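Local coordinates for protein xyloglucan-specific endo-beta-1,4-glucanase BoGH9A (Bacteroides ovatus, PDB 6DHT) that cleaves the beta-1,4-glucan backbone of xyloglucan at internal linkages, releasing xyloglucan oligosaccharides, at residues Lys174-Ser179 against Asp223-Met228; Ala267-Ala272 against Lys302-Ala307; Leu23-Asn28 against Val95-Lys100; Gln29-Val34 against Leu75-Val80. All coordinates share one frame; numbering follows the deposited sequence. Where two conformers were deposited one is given.

In the fold
From the N terminus, residues 23-28 lie in the loop after strand 18-19 and are met by strand 93-99, so contact 3 closes an excursion about half strand and without helix. Contact 4 (29-34 with 75-80) is nested inside it, and the two touch where Y25 meets I32, F97 meets F77 and I99 meets V80. Both belong to the N-terminal Ig-like part. In the family 9 catalytic part, contact 1 joins strand 174-175 and the first turn of helix 176-192 to the C-terminal part of helix 213-226 and the residues after it. It closes before contact 2, between helices 265-281 and 292-309, opens; these two touch, across the chain's centre from the other pair.

Contact 1 (Lys174-Ser179 against Asp223-Met228); sequences KYIVNS and DWMLTM
K174 crosses one face of the W224 indole at a slant. CB starts over the outer rim of the six-membered ring, 3.5 Å from W224 CH2. A bend about the CG-CD bond (chi3 -57°) then brings CE over the five-membered ring, where it makes a CH-pi contact. At the tip, NZ is 3.8 Å from the centroid of that ring and 25° off its normal, a cation-pi geometry. The ammonium also has a salt bridge to D140 and bonds to the carbonyls of S162 and K164. In the (alpha/alpha)6 barrel of glycoside hydrolase family 9 this contact joins strand 174-175 and the first turn of helix 176-192 to the C-terminal part of helix 213-226 and the residues after it; Y175, at the N-cap of helix 176-192, uses its hydroxyl to bond the predicted nucleophile D171. M228 CG lies over the opposite indole face, offset toward the rim. I176 CD1 fills the space beside it, 3.8 Å from each of W224 CH2, M225 CG and M228 CB. At the ring edge, in plane, S179 OG is 3.7 Å from W224 CZ3. An alanine at W224 would probably leave a gap between K174 and M228 and remove the face on which the lysine chain lies, its ammonium keeping D140. S179 OG donates to Y175 O (2.9 Å) from above the carbonyl plane, while S179 N reaches the same oxygen from the other face.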
loop_
_atom_site.group_PDB
_atom_site.type_symbol
_atom_site.label_atom_id
_atom_site.label_comp_id
_atom_site.label_asym_id
_atom_site.label_seq_id
_atom_site.Cartn_x
_atom_site.Cartn_y
_atom_site.Cartn_z
ATOM N N LYS A 174 5.629 -0.525 -15.989
ATOM C CA LYS A 174 4.729 -1.490 -15.340
ATOM C C LYS A 174 5.568 -2.667 -14.901
ATOM O O LYS A 174 6.259 -3.266 -15.724
ATOM C CB LYS A 174 3.637 -1.933 -16.306
ATOM C CG LYS A 174 2.892 -0.759 -16.924
ATOM C CD LYS A 174 1.695 -1.138 -17.748
ATOM C CE LYS A 174 2.061 -2.088 -18.872
ATOM N NZ LYS A 174 0.974 -2.198 -19.869
ATOM N N TYR A 175 5.520 -3.029 -13.628
ATOM C CA TYR A 175 6.444 -3.995 -13.046
ATOM C C TYR A 175 5.685 -5.144 -12.389
ATOM O O TYR A 175 4.802 -4.907 -11.550
ATOM C CB TYR A 175 7.283 -3.326 -11.975
ATOM C CG TYR A 175 8.025 -2.054 -12.392
ATOM C CD1 TYR A 175 7.352 -0.838 -12.501
ATOM C CD2 TYR A 175 9.409 -2.043 -12.629
ATOM C CE1 TYR A 175 8.007 0.347 -12.842
ATOM C CE2 TYR A 175 10.069 -0.867 -12.980
ATOM C CZ TYR A 175 9.372 0.324 -13.082
ATOM O OH TYR A 175 10.038 1.508 -13.414
ATOM N N ILE A 176 6.023 -6.381 -12.724
ATOM C CA ILE A 176 5.301 -7.538 -12.208
ATOM C C ILE A 176 5.506 -7.746 -10.698
ATOM O O ILE A 176 4.554 -8.046 -9.961
ATOM C CB ILE A 176 5.713 -8.816 -12.985
ATOM C CG1 ILE A 176 5.124 -8.826 -14.403
ATOM C CG2 ILE A 176 5.232 -10.062 -12.243
ATOM C CD1 ILE A 176 3.607 -8.945 -14.479
ATOM N N VAL A 177 6.720 -7.574 -10.211
ATOM C CA VAL A 177 6.980 -7.778 -8.791
ATOM C C VAL A 177 6.142 -6.811 -7.978
ATOM O O VAL A 177 5.391 -7.217 -7.055
ATOM C CB VAL A 177 8.472 -7.655 -8.473
ATOM C CG1 VAL A 177 8.730 -7.482 -6.987
ATOM C CG2 VAL A 177 9.207 -8.882 -9.004
ATOM N N ASN A 178 6.231 -5.529 -8.301
ATOM C CA ASN A 178 5.582 -4.548 -7.459
ATOM C C ASN A 178 4.069 -4.613 -7.593
ATOM O O ASN A 178 3.349 -4.493 -6.589
ATOM C CB ASN A 178 6.080 -3.154 -7.800
ATOM C CG ASN A 178 5.843 -2.188 -6.681
ATOM O OD1 ASN A 178 6.094 -2.509 -5.521
ATOM N ND2 ASN A 178 5.313 -1.022 -7.007
ATOM N N SER A 179 3.545 -4.823 -8.790
ATOM C CA SER A 179 2.095 -4.821 -8.924
ATOM C C SER A 179 1.479 -6.121 -8.391
ATOM O O SER A 179 0.393 -6.074 -7.829
ATOM C CB SER A 179 1.649 -4.477 -10.347
ATOM O OG SER A 179 1.979 -5.487 -11.259
ATOM N N ASP A 223 -5.283 -8.559 -15.552
ATOM C CA ASP A 223 -5.466 -8.870 -16.973
ATOM C C ASP A 223 -4.189 -8.549 -17.738
ATOM O O ASP A 223 -3.751 -9.329 -18.596
ATOM C CB ASP A 223 -6.638 -8.075 -17.532
ATOM C CG ASP A 223 -7.179 -8.652 -18.815
ATOM O OD1 ASP A 223 -7.045 -9.879 -19.016
ATOM O OD2 ASP A 223 -7.764 -7.872 -19.590
ATOM N N TRP A 224 -3.569 -7.413 -17.433
ATOM C CA TRP A 224 -2.259 -7.122 -18.011
ATOM C C TRP A 224 -1.215 -8.177 -17.606
ATOM O O TRP A 224 -0.433 -8.645 -18.443
ATOM C CB TRP A 224 -1.760 -5.720 -17.615
ATOM C CG TRP A 224 -0.316 -5.602 -17.897
ATOM C CD1 TRP A 224 0.268 -5.645 -19.125
ATOM C CD2 TRP A 224 0.758 -5.528 -16.952
ATOM N NE1 TRP A 224 1.625 -5.566 -19.007
ATOM C CE2 TRP A 224 1.958 -5.511 -17.680
ATOM C CE3 TRP A 224 0.824 -5.456 -15.558
ATOM C CZ2 TRP A 224 3.193 -5.423 -17.060
ATOM C CZ3 TRP A 224 2.054 -5.362 -14.955
ATOM C CH2 TRP A 224 3.213 -5.352 -15.690
ATOM N N MET A 225 -1.174 -8.551 -16.322
ATOM C CA MET A 225 -0.168 -9.496 -15.841
ATOM C C MET A 225 -0.178 -10.803 -16.645
ATOM O O MET A 225 0.880 -11.345 -16.936
ATOM C CB MET A 225 -0.372 -9.791 -14.347
ATOM C CG MET A 225 -0.081 -8.623 -13.458
ATOM S SD MET A 225 -0.247 -9.019 -11.704
ATOM C CE MET A 225 1.317 -9.811 -11.387
ATOM N N LEU A 226 -1.365 -11.299 -16.977
ATOM C CA LEU A 226 -1.491 -12.512 -17.794
ATOM C C LEU A 226 -0.676 -12.422 -19.090
ATOM O O LEU A 226 -0.096 -13.423 -19.526
ATOM C CB LEU A 226 -2.960 -12.788 -18.104
ATOM C CG LEU A 226 -3.811 -13.214 -16.910
ATOM C CD1 LEU A 226 -5.248 -13.277 -17.341
ATOM C CD2 LEU A 226 -3.408 -14.575 -16.373
ATOM N N THR A 227 -0.622 -11.232 -19.684
ATOM C CA THR A 227 0.098 -11.028 -20.951
ATOM C C THR A 227 1.621 -11.017 -20.796
ATOM O O THR A 227 2.355 -11.016 -21.791
ATOM C CB THR A 227 -0.325 -9.719 -21.662
ATOM O OG1 THR A 227 0.248 -8.574 -21.009
ATOM C CG2 THR A 227 -1.839 -9.595 -21.733
ATOM N N MET A 228 2.111 -11.007 -19.566
ATOM C CA MET A 228 3.535 -10.986 -19.286
ATOM C C MET A 228 4.131 -12.376 -19.098
ATOM O O MET A 228 5.320 -12.485 -18.763
ATOM C CB MET A 228 3.807 -10.106 -18.065
ATOM C CG MET A 228 3.534 -8.650 -18.334
ATOM S SD MET A 228 4.798 -7.848 -19.309
ATOM C CE MET A 228 6.032 -7.691 -18.077
#

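Contact 2 (Ala267-Ala272 against Lys302-Ala307)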
loop_
_atom_site.group_PDB
_atom_site.type_symbol
_atom_site.label_atom_id
_atom_site.label_comp_id
_atom_site.label_asym_id
_atom_site.label_seq_id
_atom_site.Cartn_x
_atom_site.Cartn_y
_atom_site.Cartn_z
ATOM N N ALA A 267 9.462 -12.369 -10.305
ATOM C CA ALA A 267 8.285 -12.077 -11.121
ATOM C C ALA A 267 7.384 -13.291 -11.269
ATOM O O ALA A 267 6.155 -13.205 -11.137
ATOM C CB ALA A 267 8.692 -11.539 -12.488
ATOM N N ALA A 268 7.992 -14.432 -11.581
ATOM C CA ALA A 268 7.238 -15.644 -11.758
ATOM C C ALA A 268 6.489 -16.026 -10.484
ATOM O O ALA A 268 5.334 -16.413 -10.546
ATOM C CB ALA A 268 8.155 -16.775 -12.188
ATOM N N LEU A 269 7.169 -15.911 -9.350
ATOM C CA LEU A 269 6.551 -16.298 -8.081
ATOM C C LEU A 269 5.476 -15.311 -7.600
ATOM O O LEU A 269 4.428 -15.735 -7.128
ATOM C CB LEU A 269 7.607 -16.508 -7.012
ATOM C CG LEU A 269 8.473 -17.744 -7.268
ATOM C CD1 LEU A 269 9.647 -17.737 -6.357
ATOM C CD2 LEU A 269 7.662 -19.007 -7.076
ATOM N N ASP A 270 5.736 -14.011 -7.705
ATOM C CA ASP A 270 4.712 -13.037 -7.296
ATOM C C ASP A 270 3.500 -13.148 -8.232
ATOM O O ASP A 270 2.350 -13.066 -7.801
ATOM C CB ASP A 270 5.269 -11.636 -7.326
ATOM C CG ASP A 270 6.261 -11.379 -6.212
ATOM O OD1 ASP A 270 6.195 -12.075 -5.180
ATOM O OD2 ASP A 270 7.140 -10.489 -6.358
ATOM N N PHE A 271 3.742 -13.406 -9.524
ATOM C CA PHE A 271 2.675 -13.724 -10.461
ATOM C C PHE A 271 1.903 -14.990 -10.018
ATOM O O PHE A 271 0.668 -15.012 -9.986
ATOM C CB PHE A 271 3.292 -13.929 -11.870
ATOM C CG PHE A 271 2.326 -14.353 -12.938
ATOM C CD1 PHE A 271 1.951 -15.666 -13.024
ATOM C CD2 PHE A 271 1.848 -13.470 -13.885
ATOM C CE1 PHE A 271 1.097 -16.109 -14.017
ATOM C CE2 PHE A 271 0.984 -13.887 -14.884
ATOM C CZ PHE A 271 0.608 -15.222 -14.963
ATOM N N ALA A 272 2.637 -16.048 -9.678
ATOM C CA ALA A 272 2.002 -17.300 -9.289
ATOM C C ALA A 272 1.149 -17.111 -8.042
ATOM O O ALA A 272 0.017 -17.561 -7.990
ATOM C CB ALA A 272 3.046 -18.370 -9.074
ATOM N N LYS A 302 1.816 -22.923 -13.980
ATOM C CA LYS A 302 2.878 -22.860 -14.982
ATOM C C LYS A 302 4.000 -21.901 -14.548
ATOM O O LYS A 302 5.177 -22.170 -14.752
ATOM C CB LYS A 302 2.326 -22.430 -16.348
ATOM C CG LYS A 302 1.540 -23.508 -17.092
ATOM C CD LYS A 302 1.424 -23.208 -18.584
ATOM C CE LYS A 302 2.770 -23.382 -19.310
ATOM N NZ LYS A 302 2.689 -23.052 -20.765
ATOM N N ALA A 303 3.651 -20.772 -13.936
ATOM C CA ALA A 303 4.678 -19.851 -13.475
ATOM C C ALA A 303 5.495 -20.427 -12.325
ATOM O O ALA A 303 6.705 -20.258 -12.261
ATOM C CB ALA A 303 4.046 -18.518 -13.045
ATOM N N TYR A 304 4.826 -21.104 -11.394
ATOM C CA TYR A 304 5.537 -21.701 -10.288
ATOM C C TYR A 304 6.501 -22.783 -10.805
ATOM O O TYR A 304 7.648 -22.865 -10.361
ATOM C CB TYR A 304 4.524 -22.277 -9.286
ATOM C CG TYR A 304 5.150 -22.777 -8.017
ATOM C CD1 TYR A 304 5.569 -24.093 -7.902
ATOM C CD2 TYR A 304 5.305 -21.940 -6.919
ATOM C CE1 TYR A 304 6.149 -24.554 -6.753
ATOM C CE2 TYR A 304 5.885 -22.395 -5.757
ATOM C CZ TYR A 304 6.301 -23.708 -5.680
ATOM O OH TYR A 304 6.881 -24.172 -4.529
ATOM N N ALA A 305 6.018 -23.581 -11.748
ATOM C CA ALA A 305 6.856 -24.593 -12.389
ATOM C C ALA A 305 8.119 -23.961 -12.983
ATOM O O ALA A 305 9.229 -24.459 -12.773
ATOM C CB ALA A 305 6.070 -25.319 -13.446
ATOM N N TRP A 306 7.960 -22.853 -13.704
ATOM C CA TRP A 306 9.117 -22.169 -14.269
ATOM C C TRP A 306 10.079 -21.761 -13.169
ATOM O O TRP A 306 11.279 -21.956 -13.283
ATOM C CB TRP A 306 8.691 -20.951 -15.096
ATOM C CG TRP A 306 9.824 -20.277 -15.840
ATOM C CD1 TRP A 306 10.154 -20.440 -17.162
ATOM C CD2 TRP A 306 10.768 -19.342 -15.308
ATOM N NE1 TRP A 306 11.232 -19.658 -17.474
ATOM C CE2 TRP A 306 11.634 -18.976 -16.357
ATOM C CE3 TRP A 306 10.967 -18.782 -14.047
ATOM C CZ2 TRP A 306 12.680 -18.077 -16.177
ATOM C CZ3 TRP A 306 11.991 -17.899 -13.870
ATOM C CH2 TRP A 306 12.842 -17.546 -14.931
ATOM N N ALA A 307 9.560 -21.184 -12.083
ATOM C CA ALA A 307 10.409 -20.761 -10.994
ATOM C C ALA A 307 11.187 -21.915 -10.339
ATOM O O ALA A 307 12.328 -21.733 -9.903
ATOM C CB ALA A 307 9.569 -20.030 -9.943
#
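The helical segments 267-272 and 302-307 run nearly antiparallel, 151° between their N-to-C directions, with axes 8.2 Å apart and the CA atoms of A268 and A303 5.2 Å from each other. Alanines allow this approach. A303 CB points at the facing helix and meets A268 O at 3.5 Å, an oxygen that already accepts the helical bond from A272 N; F271 CD1 and A272 CB also meet this methyl. F271 has CG anti to the backbone N (chi1 176°), and the ring that follows puts CD1 3.5 Å from A303 CB. One turn along, A307 CB packs on the isobutyl group of L269, 3.6 Å from L269 CD2. That methyl also touches Y304 CD2 at 3.8 Å, the two side chains crossing at a slant. On the other flank A268 CB meets W306 CE3 at 3.9 Å. No hydrogen bond crosses, so the join rests on close apolar packing among buried residues. L269 and D270 pass on to helix 339-353, and A267 and D270 to helix 176-192. Helices 265-281 and 292-309 follow one another in the chain, and such antiparallel neighbours are the building unit of the family 9 (alpha/alpha)6 barrel.

Contact 3 (Leu23-Asn28 against Val95-Lys100); sequences LGYYPN and VTFLIK
Y25 and I99 form a single beta bridge in which both polar backbone groups of Y25 are used. Y25 N donates to L98 O at 3.0 Å, and K100 N donates to Y25 O at 2.9 Å. Y25 O also receives a CA-H contact from I99 CA at 3.2 Å. Beside this bridge one water links the backbones: L98 N donates to it at 2.9 Å, and the water in turn makes a weak bond to L23 O. G24 passes close to L98 O, which lies 3.3 Å from G24 CA; a CB here would collide with that oxygen, and the positive phi (128°) disfavours other residues as well. Y25 and F97 form an offset edge-to-face pair, the edge of Y25 toward the face of F97, planes at 86°, with Y25 CD2 3.9 Å from F97 CD1. P27 CA rests on I99 CG2 at 3.6 Å. The phenol of Y26 bonds D565 and L104 N, joining this loop to the catalytic part, while Y25 OH has a weak bond to I32 O. The polar cohesion across the segments is thus carried by main chain and water, while side chains add the Y25-F97 and P27-I99 packing; position 24 needs the absence of a CB.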
loop_
_atom_site.group_PDB
_atom_site.type_symbol
_atom_site.label_atom_id
_atom_site.label_comp_id
_atom_site.label_asym_id
_atom_site.label_seq_id
_atom_site.Cartn_x
_atom_site.Cartn_y
_atom_site.Cartn_z
ATOM N N LEU A 23 -8.274 14.300 9.550
ATOM C CA LEU A 23 -9.565 13.833 9.072
ATOM C C LEU A 23 -10.562 13.813 10.230
ATOM O O LEU A 23 -11.732 14.164 10.056
ATOM C CB LEU A 23 -9.436 12.452 8.452
ATOM C CG LEU A 23 -8.452 12.316 7.300
ATOM C CD1 LEU A 23 -8.779 11.026 6.514
ATOM C CD2 LEU A 23 -8.395 13.505 6.360
ATOM N N GLY A 24 -10.091 13.437 11.417
ATOM C CA GLY A 24 -10.925 13.424 12.608
ATOM C C GLY A 24 -10.862 12.085 13.320
ATOM O O GLY A 24 -9.930 11.302 13.110
ATOM N N TYR A 25 -11.861 11.830 14.158
ATOM C CA TYR A 25 -11.849 10.695 15.071
ATOM C C TYR A 25 -13.159 9.957 15.103
ATOM O O TYR A 25 -14.224 10.560 14.999
ATOM C CB TYR A 25 -11.571 11.163 16.501
ATOM C CG TYR A 25 -10.323 11.960 16.616
ATOM C CD1 TYR A 25 -9.075 11.353 16.773
ATOM C CD2 TYR A 25 -10.373 13.345 16.584
ATOM C CE1 TYR A 25 -7.916 12.097 16.852
ATOM C CE2 TYR A 25 -9.227 14.093 16.677
ATOM C CZ TYR A 25 -8.003 13.466 16.817
ATOM O OH TYR A 25 -6.846 14.202 16.905
ATOM N N TYR A 26 -13.090 8.635 15.239
ATOM C CA TYR A 26 -14.307 7.864 15.483
ATOM C C TYR A 26 -14.808 8.143 16.901
ATOM O O TYR A 26 -13.992 8.422 17.789
ATOM C CB TYR A 26 -14.076 6.351 15.320
ATOM C CG TYR A 26 -13.764 5.936 13.889
ATOM C CD1 TYR A 26 -14.775 5.653 12.987
ATOM C CD2 TYR A 26 -12.454 5.900 13.443
ATOM C CE1 TYR A 26 -14.485 5.303 11.664
ATOM C CE2 TYR A 26 -12.152 5.551 12.129
ATOM C CZ TYR A 26 -13.166 5.285 11.252
ATOM O OH TYR A 26 -12.831 4.973 9.961
ATOM N N PRO A 27 -16.132 8.018 17.126
ATOM C CA PRO A 27 -16.656 8.352 18.461
ATOM C C PRO A 27 -15.991 7.606 19.620
ATOM O O PRO A 27 -15.795 8.208 20.681
ATOM C CB PRO A 27 -18.128 7.975 18.352
ATOM C CG PRO A 27 -18.464 8.219 16.930
ATOM C CD PRO A 27 -17.223 7.733 16.180
ATOM N N ASN A 28 -15.651 6.331 19.433
ATOM C CA ASN A 28 -15.032 5.561 20.504
ATOM C C ASN A 28 -13.532 5.438 20.411
ATOM O O ASN A 28 -12.927 4.699 21.176
ATOM C CB ASN A 28 -15.651 4.173 20.583
ATOM C CG ASN A 28 -17.074 4.217 21.073
ATOM O OD1 ASN A 28 -17.427 5.042 21.931
ATOM N ND2 ASN A 28 -17.910 3.348 20.516
ATOM N N VAL A 95 -7.687 24.767 16.735
ATOM C CA VAL A 95 -7.990 24.008 15.525
ATOM C C VAL A 95 -9.367 23.408 15.717
ATOM O O VAL A 95 -9.746 23.093 16.836
ATOM C CB VAL A 95 -6.962 22.879 15.241
ATOM C CG1 VAL A 95 -5.588 23.457 14.989
ATOM C CG2 VAL A 95 -6.913 21.869 16.373
ATOM N N THR A 96 -10.124 23.268 14.630
ATOM C CA THR A 96 -11.415 22.587 14.697
ATOM C C THR A 96 -11.224 21.157 14.212
ATOM O O THR A 96 -10.365 20.898 13.373
ATOM C CB THR A 96 -12.496 23.252 13.829
ATOM O OG1 THR A 96 -12.136 23.142 12.451
ATOM C CG2 THR A 96 -12.659 24.715 14.195
ATOM N N PHE A 97 -12.029 20.244 14.740
ATOM C CA PHE A 97 -11.958 18.850 14.313
ATOM C C PHE A 97 -13.317 18.194 14.427
ATOM O O PHE A 97 -14.226 18.713 15.075
ATOM C CB PHE A 97 -10.925 18.096 15.153
ATOM C CG PHE A 97 -11.296 17.951 16.606
ATOM C CD1 PHE A 97 -12.015 16.851 17.041
ATOM C CD2 PHE A 97 -10.924 18.908 17.539
ATOM C CE1 PHE A 97 -12.366 16.696 18.379
ATOM C CE2 PHE A 97 -11.273 18.756 18.873
ATOM C CZ PHE A 97 -11.983 17.666 19.296
ATOM N N LEU A 98 -13.452 17.032 13.799
ATOM C CA LEU A 98 -14.706 16.297 13.785
ATOM C C LEU A 98 -14.569 14.993 14.525
ATOM O O LEU A 98 -13.532 14.319 14.444
ATOM C CB LEU A 98 -15.134 15.992 12.348
ATOM C CG LEU A 98 -15.427 17.172 11.418
ATOM C CD1 LEU A 98 -15.784 16.678 10.036
ATOM C CD2 LEU A 98 -16.556 18.023 11.954
ATOM N N ILE A 99 -15.640 14.627 15.223
ATOM C CA ILE A 99 -15.821 13.275 15.721
ATOM C C ILE A 99 -17.014 12.744 14.954
ATOM O O ILE A 99 -18.080 13.347 14.972
ATOM C CB ILE A 99 -16.120 13.256 17.242
ATOM C CG1 ILE A 99 -14.929 13.805 18.024
ATOM C CG2 ILE A 99 -16.434 11.834 17.668
ATOM C CD1 ILE A 99 -15.176 13.903 19.559
ATOM N N LYS A 100 -16.856 11.637 14.232
ATOM C CA LYS A 100 -17.945 11.151 13.397
ATOM C C LYS A 100 -17.721 9.699 13.024
ATOM O O LYS A 100 -16.583 9.217 13.017
ATOM C CB LYS A 100 -18.063 11.981 12.124
ATOM C CG LYS A 100 -16.860 11.877 11.225
ATOM C CD LYS A 100 -16.866 12.914 10.122
ATOM C CE LYS A 100 -17.844 12.595 9.012
ATOM N NZ LYS A 100 -17.842 13.695 7.999
HETATM O O HOH W 1 -11.715 16.664 11.477
#

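Contact 4 (Gln29-Val34 against Leu75-Val80)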
loop_
_atom_site.group_PDB
_atom_site.type_symbol
_atom_site.label_atom_id
_atom_site.label_comp_id
_atom_site.label_asym_id
_atom_site.label_seq_id
_atom_site.Cartn_x
_atom_site.Cartn_y
_atom_site.Cartn_z
ATOM N N GLN A 29 -12.924 6.191 19.496
ATOM C CA GLN A 29 -11.477 6.165 19.320
ATOM C C GLN A 29 -10.762 6.894 20.437
ATOM O O GLN A 29 -11.325 7.799 21.052
ATOM C CB GLN A 29 -11.117 6.824 17.980
ATOM C CG GLN A 29 -9.738 6.494 17.460
ATOM C CD GLN A 29 -9.394 7.288 16.205
ATOM O OE1 GLN A 29 -10.289 7.662 15.439
ATOM N NE2 GLN A 29 -8.111 7.569 16.006
ATOM N N GLU A 30 -9.526 6.503 20.686
ATOM C CA GLU A 30 -8.609 7.342 21.428
ATOM C C GLU A 30 -8.472 8.635 20.632
ATOM O O GLU A 30 -8.401 8.630 19.391
ATOM C CB GLU A 30 -7.273 6.629 21.582
ATOM C CG GLU A 30 -6.202 7.357 22.375
ATOM C CD GLU A 30 -4.932 6.524 22.465
ATOM O OE1 GLU A 30 -4.074 6.620 21.567
ATOM O OE2 GLU A 30 -4.804 5.724 23.412
ATOM N N LYS A 31 -8.461 9.759 21.342
ATOM C CA LYS A 31 -8.398 11.065 20.689
ATOM C C LYS A 31 -7.285 11.904 21.272
ATOM O O LYS A 31 -7.418 12.469 22.362
ATOM C CB LYS A 31 -9.746 11.795 20.789
ATOM C CG LYS A 31 -10.887 10.934 20.304
ATOM C CD LYS A 31 -12.262 11.616 20.336
ATOM C CE LYS A 31 -13.366 10.639 20.035
ATOM N NZ LYS A 31 -13.462 9.629 21.131
ATOM N N ILE A 32 -6.185 11.971 20.547
ATOM C CA ILE A 32 -4.976 12.614 21.011
ATOM C C ILE A 32 -4.415 13.568 19.973
ATOM O O ILE A 32 -4.328 13.253 18.778
ATOM C CB ILE A 32 -3.928 11.575 21.461
ATOM C CG1 ILE A 32 -4.410 10.944 22.781
ATOM C CG2 ILE A 32 -2.518 12.223 21.605
ATOM C CD1 ILE A 32 -3.512 9.943 23.375
ATOM N N ALA A 33 -4.062 14.771 20.437
ATOM C CA ALA A 33 -3.341 15.734 19.637
ATOM C C ALA A 33 -2.021 15.994 20.340
ATOM O O ALA A 33 -1.911 15.724 21.529
ATOM C CB ALA A 33 -4.146 17.031 19.511
ATOM N N VAL A 34 -1.023 16.438 19.597
ATOM C CA VAL A 34 0.290 16.718 20.161
ATOM C C VAL A 34 0.726 18.107 19.738
ATOM O O VAL A 34 0.747 18.433 18.550
ATOM C CB VAL A 34 1.326 15.699 19.703
ATOM C CG1 VAL A 34 2.716 16.105 20.172
ATOM C CG2 VAL A 34 0.971 14.325 20.242
ATOM N N LEU A 75 -2.124 15.920 24.337
ATOM C CA LEU A 75 -3.450 16.364 24.710
ATOM C C LEU A 75 -4.432 15.223 24.481
ATOM O O LEU A 75 -4.717 14.895 23.331
ATOM C CB LEU A 75 -3.844 17.550 23.837
ATOM C CG LEU A 75 -2.763 18.607 23.622
ATOM C CD1 LEU A 75 -3.307 19.733 22.762
ATOM C CD2 LEU A 75 -2.220 19.185 24.965
ATOM N N ASP A 76 -4.938 14.626 25.554
ATOM C CA ASP A 76 -5.812 13.449 25.469
ATOM C C ASP A 76 -7.251 13.810 25.845
ATOM O O ASP A 76 -7.556 14.031 27.027
ATOM C CB ASP A 76 -5.280 12.351 26.396
ATOM C CG ASP A 76 -6.013 11.015 26.219
ATOM O OD1 ASP A 76 -7.131 10.978 25.647
ATOM O OD2 ASP A 76 -5.486 9.999 26.715
ATOM N N PHE A 77 -8.123 13.861 24.841
ATOM C CA PHE A 77 -9.541 14.158 25.015
ATOM C C PHE A 77 -10.411 12.977 24.546
ATOM O O PHE A 77 -11.547 13.141 24.071
ATOM C CB PHE A 77 -9.908 15.453 24.283
ATOM C CG PHE A 77 -9.350 15.554 22.897
ATOM C CD1 PHE A 77 -8.050 15.953 22.692
ATOM C CD2 PHE A 77 -10.140 15.274 21.787
ATOM C CE1 PHE A 77 -7.518 16.040 21.395
ATOM C CE2 PHE A 77 -9.616 15.371 20.490
ATOM C CZ PHE A 77 -8.301 15.755 20.300
ATOM N N SER A 78 -9.870 11.774 24.728
ATOM C CA SER A 78 -10.553 10.532 24.345
ATOM C C SER A 78 -11.962 10.399 24.921
ATOM O O SER A 78 -12.840 9.788 24.318
ATOM C CB SER A 78 -9.707 9.320 24.775
ATOM O OG SER A 78 -8.440 9.308 24.162
ATOM N N ALA A 79 -12.192 10.998 26.093
ATOM C CA ALA A 79 -13.483 10.887 26.762
ATOM C C ALA A 79 -14.593 11.616 26.024
ATOM O O ALA A 79 -15.764 11.372 26.265
ATOM C CB ALA A 79 -13.370 11.407 28.186
ATOM N N VAL A 80 -14.243 12.499 25.094
ATOM C CA VAL A 80 -15.280 13.144 24.298
ATOM C C VAL A 80 -15.714 12.142 23.237
ATOM O O VAL A 80 -14.907 11.765 22.379
ATOM C CB VAL A 80 -14.791 14.432 23.630
ATOM C CG1 VAL A 80 -15.908 15.059 22.834
ATOM C CG2 VAL A 80 -14.256 15.434 24.671
HETATM O O HOH W 2 -13.021 7.041 23.600
#
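Segments 29-34 and 75-80 pair antiparallel: A33 and L75 form a hydrogen-bonded pair, with A33 N to L75 O at 3.0 Å and L75 N to A33 O at 2.8 Å, and I32 and D76 the next, non-hydrogen-bonded pair. Beyond it F77 N still donates to K31 O, but 75-80 then curls into a type I turn from F77 to V80. A side chain takes over the pairing there: S78 OG accepts from K31 N at 2.9 Å in a nearly straight bond (170°). That hydroxyl is fixed in turn by D76, whose OD1 receives S78 OG at 2.6 Å and S78 N at 3.0 Å, the second closing an Asx turn. The ammonium of K31 bonds Q29 O at 2.8 Å and P27 O, with weak bonds to V80 O and S78 O. F77, with CG in the crowded position between backbone N and carbonyl carbon (chi1 45°), has K31 O 3.5 Å above its ring centre; A33 CB meets the edge in plane. An alanine at F77 would probably open a gap beside K31 CB and A33 CB and cost F97 a ring neighbour, Y25 remaining. I32 CG1 lies 3.8 Å from D76 CG on the sheet face opposite that of A33 and L75. E30 bridges to R469 of helix 461-474, while A33, L75 and F77 pack on L88 of strand 84-90, and F77 reaches F43 and F55, closing the core between the two antiparallel sheets of the Ig-like part.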